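Local atomic coordinates of walker-type atpase (Pyrococcus abyssi, PDB entry 2QEN), a protein that probably binds ATP as a P-loop ATPase of archaeal type, captured here with ADP and magnesium, its cellular role being unknown. Residues Phe216-Glu230 against Val244-Gly256. The protein carries 1 engineered substitution. Numbering follows the deposited sequence.
Sequences FREVNLDVPENEIEE and VFGVEYLRNGDFG
E227 OE1 accepts a 2.5 Å bond from Y249 OH through its syn lone pair and a second, weak one from a water, which in turn accepts from F255 N at 2.9 Å. The carboxylate thus ties helix 225-235 to helix 239-252 and to the start of helix 255-280, within the helical part beside the P-loop core, consistent with the lid of AAA+ relatives. Glutamate suits this place: with CG anti to its carbonyl carbon (chi1 -67°) and the chain extended beyond, it spans the gap to the phenol. At the root of the ring, beside CB, CG and CD1, the face of Y249 receives the edge of F216 in a T-shaped stack, centroids 5.2 Å apart and planes at 72°. F216 is a knob in a hole formed by F245, G246, Y249 and L250, while V223 CG2 lies 3.4 Å above the centre of its ring. A phenylalanine in place of Y249 could keep the stack but would probably leave E227 OE1 without its phenol donor and the carboxylate freer to turn. Helix 205-217 ends in a Schellman motif: N220, the C-prime residue with positive phi, donates from its N to R217 O, and L221 N donates to F216 O. This turn brings V219 and L221 against L250, branched aliphatics suited to an apolar contact; L250 CD2 also packs near F216 CD1. F255 and E227 run alongside in opposite directions, F255 CE1 3.3 Å from E227 O, and E230 CG packs against F255 CZ at 3.6 Å. At the far end, V219 CG2 and L250 CD2 meet tip to tip at 3.6 Å.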
ATOM      1  N   PHE A 216     -18.515  -0.764  17.520  1.00 29.76           N
ATOM      2  CA  PHE A 216     -19.448  -0.178  18.483  1.00 29.95           C
ATOM      3  C   PHE A 216     -19.708  -1.109  19.673  1.00 30.90           C
ATOM      4  O   PHE A 216     -19.863  -0.651  20.806  1.00 30.98           O
ATOM      5  CB  PHE A 216     -20.754   0.223  17.793  1.00 28.86           C
ATOM      6  CG  PHE A 216     -20.596   1.359  16.812  1.00 28.09           C
ATOM      7  CD1 PHE A 216     -20.212   2.629  17.248  1.00 26.26           C
ATOM      8  CD2 PHE A 216     -20.833   1.164  15.448  1.00 26.52           C
ATOM      9  CE1 PHE A 216     -20.054   3.689  16.339  1.00 25.26           C
ATOM     10  CE2 PHE A 216     -20.675   2.221  14.536  1.00 26.20           C
ATOM     11  CZ  PHE A 216     -20.293   3.482  14.990  1.00 26.16           C
ATOM     12  N   ARG A 217     -19.728  -2.413  19.406  1.00 31.92           N
ATOM     13  CA  ARG A 217     -19.869  -3.433  20.441  1.00 33.55           C
ATOM     14  C   ARG A 217     -18.773  -3.322  21.505  1.00 33.80           C
ATOM     15  O   ARG A 217     -19.057  -3.416  22.707  1.00 34.10           O
ATOM     16  CB  ARG A 217     -19.861  -4.828  19.807  1.00 33.10           C
ATOM     17  CG  ARG A 217     -20.455  -5.913  20.681  1.00 35.44           C
ATOM     18  CD  ARG A 217     -20.563  -7.252  19.946  1.00 35.71           C
ATOM     19  NE  ARG A 217     -21.748  -7.327  19.080  1.00 39.35           N
ATOM     20  CZ  ARG A 217     -21.718  -7.364  17.747  1.00 39.66           C
ATOM     21  NH1 ARG A 217     -20.556  -7.343  17.087  1.00 37.67           N
ATOM     22  NH2 ARG A 217     -22.861  -7.440  17.073  1.00 39.60           N
ATOM     23  N   GLU A 218     -17.531  -3.111  21.058  1.00 34.32           N
ATOM     24  CA  GLU A 218     -16.358  -2.996  21.941  1.00 34.54           C
ATOM     25  C   GLU A 218     -16.472  -1.883  22.990  1.00 34.85           C
ATOM     26  O   GLU A 218     -15.808  -1.943  24.019  1.00 35.32           O
ATOM     27  CB  GLU A 218     -15.061  -2.821  21.123  1.00 34.47           C
ATOM     28  CG  GLU A 218     -14.641  -4.049  20.311  1.00 34.31           C
ATOM     29  CD  GLU A 218     -13.416  -3.807  19.425  1.00 34.80           C
ATOM     30  OE1 GLU A 218     -13.087  -2.631  19.144  1.00 35.13           O
ATOM     31  OE2 GLU A 218     -12.780  -4.801  19.002  1.00 35.57           O
ATOM     32  N   VAL A 219     -17.298  -0.873  22.730  1.00 35.38           N
ATOM     33  CA  VAL A 219     -17.551   0.194  23.714  1.00 35.93           C
ATOM     34  C   VAL A 219     -18.999   0.201  24.219  1.00 36.05           C
ATOM     35  O   VAL A 219     -19.508   1.243  24.649  1.00 36.17           O
ATOM     36  CB  VAL A 219     -17.171   1.610  23.172  1.00 35.98           C
ATOM     37  CG1 VAL A 219     -15.648   1.725  22.950  1.00 36.38           C
ATOM     38  CG2 VAL A 219     -17.939   1.932  21.897  1.00 35.52           C
ATOM     39  N   ASN A 220     -19.652  -0.959  24.152  1.00 36.30           N
ATOM     40  CA  ASN A 220     -21.029  -1.152  24.642  1.00 37.01           C
ATOM     41  C   ASN A 220     -22.055  -0.177  24.029  1.00 37.08           C
ATOM     42  O   ASN A 220     -23.136   0.053  24.576  1.00 37.00           O
ATOM     43  CB  ASN A 220     -21.066  -1.150  26.187  1.00 37.01           C
ATOM     44  CG  ASN A 220     -22.352  -1.765  26.764  1.00 38.74           C
ATOM     45  OD1 ASN A 220     -23.267  -2.153  26.027  1.00 40.43           O
ATOM     46  ND2 ASN A 220     -22.423  -1.852  28.101  1.00 39.20           N
ATOM     47  N   LEU A 221     -21.702   0.385  22.878  1.00 37.59           N
ATOM     48  CA  LEU A 221     -22.595   1.270  22.143  1.00 37.77           C
ATOM     49  C   LEU A 221     -23.453   0.462  21.170  1.00 37.93           C
ATOM     50  O   LEU A 221     -22.959  -0.434  20.474  1.00 37.81           O
ATOM     51  CB  LEU A 221     -21.796   2.355  21.413  1.00 38.11           C
ATOM     52  CG  LEU A 221     -22.486   3.646  20.946  1.00 38.04           C
ATOM     53  CD1 LEU A 221     -23.220   4.352  22.075  1.00 39.31           C
ATOM     54  CD2 LEU A 221     -21.463   4.569  20.334  1.00 37.45           C
ATOM     55  N   ASP A 222     -24.750   0.760  21.185  1.00 38.25           N
ATOM     56  CA  ASP A 222     -25.721   0.208  20.243  1.00 38.35           C
ATOM     57  C   ASP A 222     -26.062   1.294  19.223  1.00 37.88           C
ATOM     58  O   ASP A 222     -26.570   2.353  19.580  1.00 38.38           O
ATOM     59  CB  ASP A 222     -26.991  -0.263  20.976  1.00 38.74           C
ATOM     60  CG  ASP A 222     -26.803  -1.610  21.694  1.00 39.93           C
ATOM     61  OD1 ASP A 222     -26.313  -2.580  21.064  1.00 40.84           O
ATOM     62  OD2 ASP A 222     -27.159  -1.705  22.892  1.00 40.14           O
ATOM     63  N   VAL A 223     -25.726   1.045  17.962  1.00 37.34           N
ATOM     64  CA  VAL A 223     -26.018   1.990  16.886  1.00 36.08           C
ATOM     65  C   VAL A 223     -27.127   1.406  16.004  1.00 35.40           C
ATOM     66  O   VAL A 223     -27.025   0.248  15.570  1.00 35.25           O
ATOM     67  CB  VAL A 223     -24.753   2.325  16.068  1.00 36.06           C
ATOM     68  CG1 VAL A 223     -25.089   3.205  14.867  1.00 35.35           C
ATOM     69  CG2 VAL A 223     -23.723   3.019  16.954  1.00 35.85           C
ATOM     70  N   PRO A 224     -28.191   2.200  15.742  1.00 34.43           N
ATOM     71  CA  PRO A 224     -29.321   1.667  14.967  1.00 33.79           C
ATOM     72  C   PRO A 224     -28.859   1.065  13.640  1.00 33.31           C
ATOM     73  O   PRO A 224     -27.890   1.550  13.034  1.00 32.87           O
ATOM     74  CB  PRO A 224     -30.203   2.899  14.727  1.00 33.96           C
ATOM     75  CG  PRO A 224     -29.832   3.853  15.831  1.00 33.89           C
ATOM     76  CD  PRO A 224     -28.384   3.617  16.108  1.00 33.82           C
ATOM     77  N   GLU A 225     -29.555   0.009  13.217  1.00 32.92           N
ATOM     78  CA  GLU A 225     -29.223  -0.769  12.026  1.00 32.15           C
ATOM     79  C   GLU A 225     -29.098   0.083  10.768  1.00 31.54           C
ATOM     80  O   GLU A 225     -28.133  -0.062  10.016  1.00 31.07           O
ATOM     81  CB  GLU A 225     -30.277  -1.855  11.798  1.00 32.33           C
ATOM     82  CG  GLU A 225     -29.868  -2.844  10.725  1.00 33.11           C
ATOM     83  CD  GLU A 225     -30.941  -3.856  10.393  1.00 34.89           C
ATOM     84  OE1 GLU A 225     -32.033  -3.815  11.002  1.00 34.92           O
ATOM     85  OE2 GLU A 225     -30.681  -4.703   9.511  1.00 35.66           O
ATOM     86  N   ASN A 226     -30.073   0.969  10.555  1.00 30.56           N
ATOM     87  CA  ASN A 226     -30.105   1.846   9.384  1.00 30.47           C
ATOM     88  C   ASN A 226     -28.945   2.859   9.279  1.00 29.85           C
ATOM     89  O   ASN A 226     -28.594   3.273   8.177  1.00 28.70           O
ATOM     90  CB  ASN A 226     -31.468   2.556   9.275  1.00 30.69           C
ATOM     91  CG  ASN A 226     -32.535   1.700   8.560  1.00 33.14           C
ATOM     92  OD1 ASN A 226     -32.223   0.703   7.888  1.00 34.94           O
ATOM     93  ND2 ASN A 226     -33.799   2.099   8.701  1.00 32.02           N
ATOM     94  N   GLU A 227     -28.364   3.250  10.416  1.00 29.73           N
ATOM     95  CA  GLU A 227     -27.222   4.161  10.433  1.00 30.48           C
ATOM     96  C   GLU A 227     -25.934   3.451   9.997  1.00 30.79           C
ATOM     97  O   GLU A 227     -25.091   4.032   9.307  1.00 30.95           O
ATOM     98  CB  GLU A 227     -27.023   4.797  11.822  1.00 29.90           C
ATOM     99  CG  GLU A 227     -28.146   5.767  12.259  1.00 31.45           C
ATOM    100  CD  GLU A 227     -27.890   6.373  13.640  1.00 31.87           C
ATOM    101  OE1 GLU A 227     -26.704   6.498  14.044  1.00 32.70           O
ATOM    102  OE2 GLU A 227     -28.876   6.719  14.332  1.00 35.20           O
ATOM    103  N   ILE A 228     -25.774   2.202  10.419  1.00 31.34           N
ATOM    104  CA  ILE A 228     -24.657   1.382   9.944  1.00 31.66           C
ATOM    105  C   ILE A 228     -24.794   1.076   8.438  1.00 32.14           C
ATOM    106  O   ILE A 228     -23.817   1.182   7.692  1.00 32.36           O
ATOM    107  CB  ILE A 228     -24.454   0.108  10.831  1.00 31.93           C
ATOM    108  CG1 ILE A 228     -23.746   0.512  12.146  1.00 31.20           C
ATOM    109  CG2 ILE A 228     -23.660  -0.997  10.076  1.00 31.02           C
ATOM    110  CD1 ILE A 228     -23.937  -0.454  13.286  1.00 30.97           C
ATOM    111  N   GLU A 229     -26.001   0.737   7.991  1.00 32.21           N
ATOM    112  CA  GLU A 229     -26.261   0.545   6.558  1.00 33.04           C
ATOM    113  C   GLU A 229     -25.935   1.795   5.746  1.00 33.05           C
ATOM    114  O   GLU A 229     -25.265   1.709   4.719  1.00 32.22           O
ATOM    115  CB  GLU A 229     -27.711   0.118   6.308  1.00 33.42           C
ATOM    116  CG  GLU A 229     -28.100  -1.129   7.067  1.00 36.15           C
ATOM    117  CD  GLU A 229     -29.177  -1.931   6.377  1.00 40.72           C
ATOM    118  OE1 GLU A 229     -30.353  -1.482   6.376  1.00 41.86           O
ATOM    119  OE2 GLU A 229     -28.837  -3.023   5.853  1.00 41.33           O
ATOM    120  N   GLU A 230     -26.401   2.955   6.217  1.00 33.34           N
ATOM    121  CA  GLU A 230     -26.108   4.231   5.556  1.00 34.25           C
ATOM    122  C   GLU A 230     -24.598   4.553   5.522  1.00 33.55           C
ATOM    123  O   GLU A 230     -24.090   5.057   4.528  1.00 33.77           O
ATOM    124  CB  GLU A 230     -26.906   5.371   6.207  1.00 35.05           C
ATOM    125  CG  GLU A 230     -27.043   6.628   5.354  1.00 38.46           C
ATOM    126  CD  GLU A 230     -28.221   6.583   4.392  1.00 41.69           C
ATOM    127  OE1 GLU A 230     -29.399   6.682   4.832  1.00 41.97           O
ATOM    128  OE2 GLU A 230     -27.962   6.461   3.177  1.00 45.35           O
ATOM    129  N   VAL A 244     -12.126   5.761  10.587  1.00 29.92           N
ATOM    130  CA  VAL A 244     -12.305   7.213  10.797  1.00 29.76           C
ATOM    131  C   VAL A 244     -13.749   7.517  11.215  1.00 29.72           C
ATOM    132  O   VAL A 244     -13.979   8.290  12.149  1.00 30.29           O
ATOM    133  CB  VAL A 244     -11.964   8.054   9.516  1.00 29.81           C
ATOM    134  CG1 VAL A 244     -12.402   9.518   9.689  1.00 28.08           C
ATOM    135  CG2 VAL A 244     -10.454   7.957   9.159  1.00 30.41           C
ATOM    136  N   PHE A 245     -14.709   6.924  10.512  1.00 29.34           N
ATOM    137  CA  PHE A 245     -16.130   7.056  10.857  1.00 29.54           C
ATOM    138  C   PHE A 245     -16.437   6.548  12.279  1.00 29.76           C
ATOM    139  O   PHE A 245     -17.110   7.231  13.049  1.00 30.72           O
ATOM    140  CB  PHE A 245     -17.013   6.341   9.828  1.00 29.05           C
ATOM    141  CG  PHE A 245     -18.475   6.343  10.197  1.00 29.87           C
ATOM    142  CD1 PHE A 245     -19.252   7.499  10.000  1.00 26.29           C
ATOM    143  CD2 PHE A 245     -19.066   5.207  10.772  1.00 26.93           C
ATOM    144  CE1 PHE A 245     -20.590   7.524  10.379  1.00 27.52           C
ATOM    145  CE2 PHE A 245     -20.398   5.231  11.172  1.00 25.56           C
ATOM    146  CZ  PHE A 245     -21.171   6.370  10.962  1.00 27.53           C
ATOM    147  N   GLY A 246     -15.938   5.356  12.618  1.00 29.35           N
ATOM    148  CA  GLY A 246     -16.156   4.764  13.935  1.00 28.78           C
ATOM    149  C   GLY A 246     -15.656   5.672  15.052  1.00 28.71           C
ATOM    150  O   GLY A 246     -16.381   5.958  15.978  1.00 28.51           O
ATOM    151  N   VAL A 247     -14.413   6.132  14.932  1.00 28.81           N
ATOM    152  CA  VAL A 247     -13.845   7.176  15.799  1.00 28.98           C
ATOM    153  C   VAL A 247     -14.723   8.439  15.896  1.00 28.89           C
ATOM    154  O   VAL A 247     -15.046   8.881  16.996  1.00 29.11           O
ATOM    155  CB  VAL A 247     -12.387   7.539  15.344  1.00 29.30           C
ATOM    156  CG1 VAL A 247     -11.817   8.751  16.119  1.00 28.50           C
ATOM    157  CG2 VAL A 247     -11.452   6.310  15.515  1.00 29.71           C
ATOM    158  N   GLU A 248     -15.100   9.021  14.758  1.00 28.75           N
ATOM    159  CA  GLU A 248     -15.918  10.257  14.753  1.00 28.41           C
ATOM    160  C   GLU A 248     -17.291  10.059  15.385  1.00 28.06           C
ATOM    161  O   GLU A 248     -17.802  10.951  16.044  1.00 28.47           O
ATOM    162  CB  GLU A 248     -16.052  10.834  13.333  1.00 28.70           C
ATOM    163  CG  GLU A 248     -14.764  11.444  12.760  1.00 30.59           C
ATOM    164  CD  GLU A 248     -14.140  12.482  13.696  1.00 36.18           C
ATOM    165  OE1 GLU A 248     -14.891  13.136  14.446  1.00 36.69           O
ATOM    166  OE2 GLU A 248     -12.892  12.641  13.698  1.00 39.45           O
ATOM    167  N   TYR A 249     -17.864   8.869  15.218  1.00 27.74           N
ATOM    168  CA  TYR A 249     -19.139   8.553  15.841  1.00 27.59           C
ATOM    169  C   TYR A 249     -19.032   8.471  17.355  1.00 27.35           C
ATOM    170  O   TYR A 249     -19.901   8.988  18.044  1.00 27.11           O
ATOM    171  CB  TYR A 249     -19.771   7.272  15.248  1.00 27.75           C
ATOM    172  CG  TYR A 249     -21.274   7.174  15.490  1.00 27.87           C
ATOM    173  CD1 TYR A 249     -21.783   6.850  16.756  1.00 29.39           C
ATOM    174  CD2 TYR A 249     -22.181   7.382  14.459  1.00 27.93           C
ATOM    175  CE1 TYR A 249     -23.170   6.761  16.991  1.00 28.38           C
ATOM    176  CE2 TYR A 249     -23.560   7.281  14.676  1.00 28.86           C
ATOM    177  CZ  TYR A 249     -24.043   6.969  15.948  1.00 28.35           C
ATOM    178  OH  TYR A 249     -25.402   6.884  16.169  1.00 28.40           O
ATOM    179  N   LEU A 250     -17.963   7.844  17.861  1.00 27.37           N
ATOM    180  CA  LEU A 250     -17.705   7.751  19.307  1.00 27.13           C
ATOM    181  C   LEU A 250     -17.491   9.132  19.942  1.00 26.87           C
ATOM    182  O   LEU A 250     -17.872   9.375  21.086  1.00 27.18           O
ATOM    183  CB  LEU A 250     -16.458   6.884  19.573  1.00 27.49           C
ATOM    184  CG  LEU A 250     -16.527   5.374  19.298  1.00 28.01           C
ATOM    185  CD1 LEU A 250     -15.353   4.653  19.963  1.00 27.66           C
ATOM    186  CD2 LEU A 250     -17.830   4.776  19.767  1.00 28.52           C
ATOM    187  N   ARG A 251     -16.870  10.026  19.184  1.00 26.14           N
ATOM    188  CA  ARG A 251     -16.597  11.370  19.640  1.00 25.91           C
ATOM    189  C   ARG A 251     -17.813  12.319  19.535  1.00 25.96           C
ATOM    190  O   ARG A 251     -17.914  13.265  20.295  1.00 24.97           O
ATOM    191  CB  ARG A 251     -15.398  11.908  18.856  1.00 25.79           C
ATOM    192  CG  ARG A 251     -14.101  11.236  19.288  1.00 25.98           C
ATOM    193  CD  ARG A 251     -12.936  11.603  18.406  1.00 27.66           C
ATOM    194  NE  ARG A 251     -11.711  11.112  19.022  1.00 31.11           N
ATOM    195  CZ  ARG A 251     -10.481  11.387  18.603  1.00 32.26           C
ATOM    196  NH1 ARG A 251     -10.288  12.148  17.546  1.00 32.35           N
ATOM    197  NH2 ARG A 251      -9.445  10.896  19.263  1.00 34.84           N
ATOM    198  N   ASN A 252     -18.717  12.045  18.589  1.00 25.92           N
ATOM    199  CA  ASN A 252     -19.789  12.975  18.241  1.00 26.45           C
ATOM    200  C   ASN A 252     -21.208  12.485  18.504  1.00 26.55           C
ATOM    201  O   ASN A 252     -22.110  13.305  18.650  1.00 26.52           O
ATOM    202  CB  ASN A 252     -19.644  13.397  16.776  1.00 26.24           C
ATOM    203  CG  ASN A 252     -18.442  14.270  16.560  1.00 26.71           C
ATOM    204  OD1 ASN A 252     -18.497  15.465  16.824  1.00 24.99           O
ATOM    205  ND2 ASN A 252     -17.321  13.669  16.124  1.00 25.13           N
ATOM    206  N   GLY A 253     -21.404  11.160  18.517  1.00 26.96           N
ATOM    207  CA  GLY A 253     -22.668  10.551  18.977  1.00 27.11           C
ATOM    208  C   GLY A 253     -23.839  10.662  18.017  1.00 27.53           C
ATOM    209  O   GLY A 253     -24.987  10.413  18.396  1.00 27.21           O
ATOM    210  N   ASP A 254     -23.551  10.999  16.759  1.00 27.24           N
ATOM    211  CA  ASP A 254     -24.603  11.310  15.794  1.00 27.26           C
ATOM    212  C   ASP A 254     -24.163  10.909  14.385  1.00 26.90           C
ATOM    213  O   ASP A 254     -23.009  11.166  13.991  1.00 25.82           O
ATOM    214  CB  ASP A 254     -24.932  12.802  15.873  1.00 27.91           C
ATOM    215  CG  ASP A 254     -25.906  13.247  14.799  1.00 30.18           C
ATOM    216  OD1 ASP A 254     -27.102  12.976  14.950  1.00 32.64           O
ATOM    217  OD2 ASP A 254     -25.473  13.871  13.805  1.00 31.37           O
ATOM    218  N   PHE A 255     -25.066  10.258  13.640  1.00 26.18           N
ATOM    219  CA  PHE A 255     -24.721   9.816  12.290  1.00 26.58           C
ATOM    220  C   PHE A 255     -24.326  10.982  11.385  1.00 26.06           C
ATOM    221  O   PHE A 255     -23.297  10.917  10.733  1.00 26.30           O
ATOM    222  CB  PHE A 255     -25.805   8.972  11.599  1.00 26.37           C
ATOM    223  CG  PHE A 255     -25.428   8.600  10.193  1.00 28.29           C
ATOM    224  CD1 PHE A 255     -24.606   7.505   9.949  1.00 28.23           C
ATOM    225  CD2 PHE A 255     -25.826   9.392   9.116  1.00 29.81           C
ATOM    226  CE1 PHE A 255     -24.207   7.195   8.667  1.00 28.81           C
ATOM    227  CE2 PHE A 255     -25.437   9.075   7.822  1.00 29.01           C
ATOM    228  CZ  PHE A 255     -24.613   7.977   7.606  1.00 29.30           C
ATOM    229  N   GLY A 256     -25.154  12.022  11.336  1.00 25.31           N
ATOM    230  CA  GLY A 256     -24.879  13.185  10.491  1.00 25.55           C
ATOM    231  C   GLY A 256     -23.535  13.849  10.758  1.00 25.54           C
ATOM    232  O   GLY A 256     -22.754  14.040   9.833  1.00 25.26           O
TER
HETATM  233  O   HOH W   1     -27.196   9.039  15.114  1.00 27.03           O